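Local coordinates for similar to sp|P32453 Saccharomyces cerevisiae YNL315c ATP11 (Candida glabrata CBS 138, PDB 2P4F), which probably acts as a mitochondrial chaperone of the ATP11 family that binds unfolded protein and assists assembly of the F1 part of ATP synthase, at residues Pro139-Lys142 and Thr143-Met147; Gly146-Lys149 and Tyr150-Asn154; Ser240-Ser243 and Leu244-Gln248. All coordinates share one frame; numbering follows the deposited sequence.

Interaction 1: Pro139-Lys142 and Thr143-Met147; sequences PYVK and TFQGM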
loop_
_atom_site.group_PDB
_atom_site.type_symbol
_atom_site.label_atom_id
_atom_site.label_comp_id
_atom_site.label_asym_id
_atom_site.label_seq_id
_atom_site.Cartn_x
_atom_site.Cartn_y
_atom_site.Cartn_z
ATOM N N PRO A 139 11.003 -3.535 6.734
ATOM C CA PRO A 139 12.419 -3.206 6.465
ATOM C C PRO A 139 12.521 -2.643 5.064
ATOM O O PRO A 139 11.835 -3.068 4.115
ATOM C CB PRO A 139 13.181 -4.540 6.537
ATOM C CG PRO A 139 12.131 -5.576 6.432
ATOM C CD PRO A 139 10.819 -4.984 6.869
ATOM N N TYR A 140 13.414 -1.674 4.939
ATOM C CA TYR A 140 13.544 -1.012 3.643
ATOM C C TYR A 140 14.227 -1.914 2.624
ATOM O O TYR A 140 13.665 -2.213 1.555
ATOM C CB TYR A 140 14.296 0.311 3.833
ATOM C CG TYR A 140 14.375 1.019 2.485
ATOM C CD1 TYR A 140 13.268 1.645 1.916
ATOM C CD2 TYR A 140 15.593 1.070 1.790
ATOM C CE1 TYR A 140 13.334 2.301 0.684
ATOM C CE2 TYR A 140 15.643 1.724 0.559
ATOM C CZ TYR A 140 14.530 2.328 0.023
ATOM O OH TYR A 140 14.617 2.960 -1.179
ATOM N N VAL A 141 15.469 -2.322 2.881
ATOM C CA VAL A 141 16.229 -2.953 1.794
ATOM C C VAL A 141 15.548 -4.273 1.463
ATOM O O VAL A 141 15.331 -4.576 0.287
ATOM C CB VAL A 141 17.713 -3.138 2.173
ATOM C CG1 VAL A 141 18.455 -4.123 1.271
ATOM C CG2 VAL A 141 18.466 -1.808 2.151
ATOM N N LYS A 142 15.196 -5.014 2.526
ATOM C CA LYS A 142 14.670 -6.356 2.334
ATOM C C LYS A 142 13.321 -6.361 1.632
ATOM O O LYS A 142 13.041 -7.256 0.838
ATOM C CB LYS A 142 14.586 -7.063 3.696
ATOM C CG LYS A 142 14.014 -8.468 3.611
ATOM C CD LYS A 142 13.935 -9.118 4.996
ATOM C CE LYS A 142 13.868 -10.625 4.866
ATOM N NZ LYS A 142 12.730 -11.269 5.579
ATOM N N THR A 143 12.475 -5.386 1.946
ATOM C CA THR A 143 11.090 -5.478 1.463
ATOM C C THR A 143 10.547 -4.269 0.733
ATOM O O THR A 143 10.036 -4.304 -0.397
ATOM C CB THR A 143 10.189 -5.768 2.688
ATOM O OG1 THR A 143 10.642 -7.024 3.241
ATOM C CG2 THR A 143 8.733 -5.862 2.263
ATOM N N PHE A 144 10.644 -3.095 1.375
ATOM C CA PHE A 144 9.990 -1.965 0.716
ATOM C C PHE A 144 10.674 -1.500 -0.541
ATOM O O PHE A 144 9.992 -1.050 -1.480
ATOM C CB PHE A 144 9.907 -0.781 1.707
ATOM C CG PHE A 144 8.972 0.291 1.126
ATOM C CD1 PHE A 144 7.595 0.090 1.197
ATOM C CD2 PHE A 144 9.478 1.440 0.532
ATOM C CE1 PHE A 144 6.746 1.036 0.670
ATOM C CE2 PHE A 144 8.612 2.381 -0.009
ATOM C CZ PHE A 144 7.245 2.172 0.049
ATOM N N GLN A 145 11.999 -1.553 -0.600
ATOM C CA GLN A 145 12.711 -0.990 -1.748
ATOM C C GLN A 145 12.239 -1.584 -3.066
ATOM O O GLN A 145 12.062 -0.861 -4.066
ATOM C CB GLN A 145 14.214 -1.212 -1.550
ATOM C CG GLN A 145 15.050 -0.624 -2.662
ATOM C CD GLN A 145 16.532 -0.644 -2.292
ATOM O OE1 GLN A 145 17.082 -1.617 -1.772
ATOM N NE2 GLN A 145 17.203 0.470 -2.538
ATOM N N GLY A 146 12.063 -2.912 -3.097
ATOM C CA GLY A 146 11.663 -3.532 -4.359
ATOM C C GLY A 146 10.249 -3.129 -4.696
ATOM O O GLY A 146 9.924 -2.883 -5.881
ATOM N N MET A 147 9.371 -3.038 -3.691
ATOM C CA MET A 147 7.985 -2.618 -3.950
ATOM C C MET A 147 7.962 -1.191 -4.491
ATOM O O MET A 147 7.252 -0.829 -5.445
ATOM C CB MET A 147 7.162 -2.765 -2.656
ATOM C CG MET A 147 5.735 -2.325 -2.920
ATOM S SD MET A 147 4.615 -2.955 -1.632
ATOM C CE MET A 147 5.809 -3.485 -0.404
HETATM O O HOH W 1 13.318 -4.988 -1.583
#

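Interaction 2: Gly146-Lys149 and Tyr150-Asn154; sequences GMYK and YAVKN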
loop_
_atom_site.group_PDB
_atom_site.type_symbol
_atom_site.label_atom_id
_atom_site.label_comp_id
_atom_site.label_asym_id
_atom_site.label_seq_id
_atom_site.Cartn_x
_atom_site.Cartn_y
_atom_site.Cartn_z
ATOM N N GLY A 146 12.063 -2.912 -3.097
ATOM C CA GLY A 146 11.663 -3.532 -4.359
ATOM C C GLY A 146 10.249 -3.129 -4.696
ATOM O O GLY A 146 9.924 -2.883 -5.881
ATOM N N MET A 147 9.371 -3.038 -3.691
ATOM C CA MET A 147 7.985 -2.618 -3.950
ATOM C C MET A 147 7.962 -1.191 -4.491
ATOM O O MET A 147 7.252 -0.829 -5.445
ATOM C CB MET A 147 7.162 -2.765 -2.656
ATOM C CG MET A 147 5.735 -2.325 -2.920
ATOM S SD MET A 147 4.615 -2.955 -1.632
ATOM C CE MET A 147 5.809 -3.485 -0.404
ATOM N N TYR A 148 8.792 -0.328 -3.899
ATOM C CA TYR A 148 8.910 1.072 -4.322
ATOM C C TYR A 148 9.313 1.175 -5.792
ATOM O O TYR A 148 8.786 1.975 -6.563
ATOM C CB TYR A 148 9.993 1.725 -3.447
ATOM C CG TYR A 148 10.129 3.214 -3.455
ATOM C CD1 TYR A 148 9.253 4.087 -4.094
ATOM C CD2 TYR A 148 11.198 3.800 -2.783
ATOM C CE1 TYR A 148 9.416 5.459 -4.080
ATOM C CE2 TYR A 148 11.343 5.156 -2.762
ATOM C CZ TYR A 148 10.476 5.987 -3.391
ATOM O OH TYR A 148 10.703 7.344 -3.323
ATOM N N LYS A 149 10.256 0.316 -6.185
ATOM C CA LYS A 149 10.757 0.394 -7.577
ATOM C C LYS A 149 9.637 0.005 -8.539
ATOM O O LYS A 149 9.436 0.689 -9.568
ATOM C CB LYS A 149 12.031 -0.451 -7.699
ATOM C CG LYS A 149 13.284 0.242 -7.131
ATOM C CD LYS A 149 13.131 1.010 -5.849
ATOM C CE LYS A 149 14.389 1.568 -5.233
ATOM N NZ LYS A 149 14.421 3.050 -5.128
ATOM N N TYR A 150 8.893 -1.056 -8.186
ATOM C CA TYR A 150 7.787 -1.443 -9.088
ATOM C C TYR A 150 6.680 -0.403 -9.038
ATOM O O TYR A 150 6.027 -0.197 -10.076
ATOM C CB TYR A 150 7.220 -2.793 -8.693
ATOM C CG TYR A 150 8.038 -3.952 -9.221
ATOM C CD1 TYR A 150 7.925 -4.291 -10.574
ATOM C CD2 TYR A 150 8.879 -4.690 -8.420
ATOM C CE1 TYR A 150 8.640 -5.343 -11.130
ATOM C CE2 TYR A 150 9.611 -5.764 -8.955
ATOM C CZ TYR A 150 9.472 -6.061 -10.293
ATOM O OH TYR A 150 10.164 -7.092 -10.867
ATOM N N ALA A 151 6.446 0.248 -7.922
ATOM C CA ALA A 151 5.332 1.214 -7.778
ATOM C C ALA A 151 5.614 2.423 -8.658
ATOM O O ALA A 151 4.669 2.970 -9.257
ATOM C CB ALA A 151 5.189 1.601 -6.327
ATOM N N VAL A 152 6.846 2.891 -8.706
ATOM C CA VAL A 152 7.133 4.083 -9.545
ATOM C C VAL A 152 6.850 3.793 -11.014
ATOM O O VAL A 152 6.234 4.574 -11.738
ATOM C CB VAL A 152 8.599 4.550 -9.369
ATOM C CG1 VAL A 152 8.977 5.533 -10.473
ATOM C CG2 VAL A 152 8.788 5.165 -7.979
ATOM N N LYS A 153 7.286 2.612 -11.469
ATOM C CA LYS A 153 7.131 2.258 -12.899
ATOM C C LYS A 153 5.710 1.798 -13.203
ATOM O O LYS A 153 5.345 1.865 -14.370
ATOM C CB LYS A 153 8.122 1.116 -13.236
ATOM C CG LYS A 153 9.547 1.672 -13.283
ATOM C CD LYS A 153 10.595 0.682 -13.636
ATOM C CE LYS A 153 11.805 1.517 -14.116
ATOM N NZ LYS A 153 11.388 2.962 -14.119
ATOM N N ASN A 154 4.945 1.335 -12.231
ATOM C CA ASN A 154 3.637 0.717 -12.444
ATOM C C ASN A 154 2.630 1.257 -11.434
ATOM O O ASN A 154 2.155 0.481 -10.608
ATOM C CB ASN A 154 3.753 -0.812 -12.285
ATOM C CG ASN A 154 4.782 -1.420 -13.243
ATOM O OD1 ASN A 154 4.480 -1.645 -14.416
ATOM N ND2 ASN A 154 5.971 -1.670 -12.698
#

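Interaction 3: Ser240-Ser243 and Leu244-Gln248; sequences SNVS and LQDAQ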
loop_
_atom_site.group_PDB
_atom_site.type_symbol
_atom_site.label_atom_id
_atom_site.label_comp_id
_atom_site.label_asym_id
_atom_site.label_seq_id
_atom_site.Cartn_x
_atom_site.Cartn_y
_atom_site.Cartn_z
ATOM N N SER A 240 -17.449 3.341 4.506
ATOM C CA SER A 240 -17.382 2.442 3.367
ATOM C C SER A 240 -17.780 1.031 3.750
ATOM O O SER A 240 -17.831 0.741 4.953
ATOM C CB SER A 240 -15.943 2.410 2.833
ATOM O OG SER A 240 -15.195 1.535 3.660
ATOM N N ASN A 241 -18.032 0.133 2.801
ATOM C CA ASN A 241 -18.356 -1.242 3.223
ATOM C C ASN A 241 -17.125 -2.122 3.048
ATOM O O ASN A 241 -17.178 -3.321 2.755
ATOM C CB ASN A 241 -19.544 -1.787 2.438
ATOM C CG ASN A 241 -19.168 -1.841 0.965
ATOM O OD1 ASN A 241 -18.139 -1.261 0.585
ATOM N ND2 ASN A 241 -19.978 -2.522 0.173
ATOM N N VAL A 242 -15.962 -1.499 3.225
ATOM C CA VAL A 242 -14.723 -2.238 3.262
ATOM C C VAL A 242 -14.317 -2.394 4.723
ATOM O O VAL A 242 -14.123 -1.389 5.430
ATOM C CB VAL A 242 -13.590 -1.548 2.484
ATOM C CG1 VAL A 242 -12.272 -2.326 2.624
ATOM C CG2 VAL A 242 -13.984 -1.420 1.016
ATOM N N SER A 243 -14.178 -3.619 5.205
ATOM C CA SER A 243 -13.754 -3.804 6.587
ATOM C C SER A 243 -12.251 -3.669 6.729
ATOM O O SER A 243 -11.510 -3.638 5.755
ATOM C CB SER A 243 -14.195 -5.189 7.096
ATOM O OG SER A 243 -13.374 -6.193 6.518
ATOM N N LEU A 244 -11.777 -3.609 7.961
ATOM C CA LEU A 244 -10.318 -3.554 8.173
ATOM C C LEU A 244 -9.688 -4.831 7.667
ATOM O O LEU A 244 -8.608 -4.867 7.098
ATOM C CB LEU A 244 -10.134 -3.325 9.675
ATOM C CG LEU A 244 -8.763 -2.851 10.114
ATOM C CD1 LEU A 244 -8.321 -1.590 9.359
ATOM C CD2 LEU A 244 -8.727 -2.587 11.607
ATOM N N GLN A 245 -10.386 -5.952 7.823
ATOM C CA GLN A 245 -9.886 -7.206 7.283
ATOM C C GLN A 245 -9.835 -7.181 5.755
ATOM O O GLN A 245 -8.858 -7.707 5.202
ATOM C CB GLN A 245 -10.758 -8.366 7.783
ATOM C CG GLN A 245 -10.982 -8.239 9.285
ATOM C CD GLN A 245 -12.225 -7.451 9.654
ATOM O OE1 GLN A 245 -12.152 -6.305 10.083
ATOM N NE2 GLN A 245 -13.409 -8.051 9.481
ATOM N N ASP A 246 -10.849 -6.588 5.124
ATOM C CA ASP A 246 -10.813 -6.545 3.659
ATOM C C ASP A 246 -9.604 -5.717 3.244
ATOM O O ASP A 246 -8.901 -6.054 2.280
ATOM C CB ASP A 246 -12.053 -5.940 3.043
ATOM C CG ASP A 246 -13.367 -6.657 3.249
ATOM O OD1 ASP A 246 -13.409 -7.914 3.309
ATOM O OD2 ASP A 246 -14.408 -5.931 3.355
ATOM N N ALA A 247 -9.393 -4.616 3.955
ATOM C CA ALA A 247 -8.263 -3.740 3.563
ATOM C C ALA A 247 -6.915 -4.424 3.741
ATOM O O ALA A 247 -5.967 -4.302 2.958
ATOM C CB ALA A 247 -8.392 -2.460 4.404
ATOM N N GLN A 248 -6.764 -5.190 4.833
ATOM C CA GLN A 248 -5.563 -5.985 5.062
ATOM C C GLN A 248 -5.287 -6.977 3.940
ATOM O O GLN A 248 -4.122 -7.155 3.520
ATOM C CB GLN A 248 -5.673 -6.754 6.398
ATOM C CG GLN A 248 -5.798 -5.853 7.611
ATOM C CD GLN A 248 -6.214 -6.570 8.883
ATOM O OE1 GLN A 248 -6.924 -7.587 8.912
ATOM N NE2 GLN A 248 -5.779 -6.064 10.035
#

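Interaction 1: Pro139-Lys142 and Thr143-Met147
The Tyr140 ring takes the CB methylene of Gln145 over one face, a CH-pi contact 4.0 Å from CB to the ring centroid and 18° off the normal. The Gln145 amide runs on past the rim of the same ring, its plane turned 48° from it, with NE2 3.7 Å from Tyr140 CE2; a long side chain with apolar methylenes and a polar end suits this partly exposed place. At the edge of the Phe144 ring, in its plane, lies Tyr140 CE1, 4.0 Å from Phe144 CD2. Tyr140 can meet both residues because its CG stands anti to the backbone N (chi1 -178°). All this belongs to the start of helix 140-153, which follows strand 133-139 directly, with Pro139 as N-cap. The turn is wide, of pi type: Gln145 N donates to Tyr140 O at 2.8 Å, five residues back. Pro139 O receives Phe144 N at 3.0 Å, in the carbonyl plane, and Thr143 N at 3.2 Å from above that plane. A water inserted in the turn donates to Val141 O at 2.8 Å and accepts from Gly146 N at 2.9 Å. The buried Phe144 ring meets Phe219 and touches Val138 and Val230.

Interaction 2: Gly146-Lys149 and Tyr150-Asn154
Tyr148 and Val152 make the apolar side-chain contact of this turn, Val152 CG2 lying 4.0 Å from Tyr148 CE1, four residues apart on one flank of the helix. Val152 CG2 stands beside its own backbone N, with CG1 anti to that N (chi1 166°), which brings the CG2 branch back toward the tyrosine. The branched valine thus offers a methyl to the ring while its amide serves the backbone.

The backbone bonds are those of an alpha-helix, each amide reaching the carbonyl four residues earlier. Ala151 N to Met147 O is the shortest at 2.8 Å, and the Lys153 N to Lys149 O bond is weak at 3.5 Å. Tyr150 also approaches Gly146 O through its ring: CD2 comes to 3.3 Å from that oxygen, which lies at the ring edge near its plane.

Side-chain hydrogen bonding appears where the helix ends. Asn154, the first residue to leave helical backbone angles, donates from ND2 to Tyr150 O at 3.0 Å, in the carbonyl plane and on a lone pair; a short side-chain amide suits this place, since it can fold back and give an N-H to a carbonyl of the last turn.

Tyr150 and Asn154 face helix 266-280 through Ile272 and Leu275, among others, whereas Met147 and the small Ala151 pack on Trp186 of strand 179-190, and Ala151 and Val152 meet Phe188 of that strand.

Interaction 3: Ser240-Ser243 and Leu244-Gln248
Asp246 OD2 is gripped by two groups: the backbone N of Ser243, 3.0 Å away with a nearly straight N-H...O angle of 170°, and the guanidinium of Arg163, whose NH1 forms a salt bridge with it. The Ser243 amide meets OD2 from above the carboxylate plane, 41° out of it. In return the Ser243 hydroxyl accepts from Asp246 N, with OG 2.9 Å from that nitrogen. The OG sits between the backbone N and the carbonyl carbon (chi1 74°), which turns it toward the first turn of the helix. Asp246 places its CG beside its own backbone N, sending the carboxylate back to the amide of Ser243.

This reciprocal pair is a capping box, with Ser243 as the N-cap of helix 244-257. A short hydroxyl suits the N-cap because it can accept a bond from an amide that has no earlier carbonyl of the helix to serve it. An acidic residue suits the third position of the first turn, since its negative charge lies near the positive end of the helix dipole, an effect that would probably favour the ionised carboxylate. The regular helical pattern starts with Ala247 N donating to Ser243 O at 2.9 Å.

Before the cap the chain folds in an ST turn, in which Ser240 OG accepts from Val242 N at 3.2 Å. The buried Val242 supplies the apolar side of the junction, its CG1 branch touching Asp246 CB at 3.6 Å and lying 4.3 Å from Ala247 CB. Val242 also packs on Leu161 of strand 156-162, while Leu244 and Ala247 rest on Val236 of strand 229-236. Arg163 reaches the loop a second time, its NH2 donating to Asn241 O.

Interactions 1 and 2 are successive parts of helix 140-153 and share Gly146 and Met147; they touch where Tyr140 OH packs against Tyr148 CD2 and Lys149 NZ. Interaction 3 lies on the opposite side of the chain's centre, its centre about 25 Å from that of interaction 1, at the start of another helix, 244-257. Interaction 1 is the surface contact, although Phe144 reaches inward, whereas the other two are partly buried. Their chemistry follows their places: a widened, aromatic-lined helix start next to an outermost strand, a regular helix closing at its C-terminal end, and a charged, side-chain-capped start where a loop enters a helix.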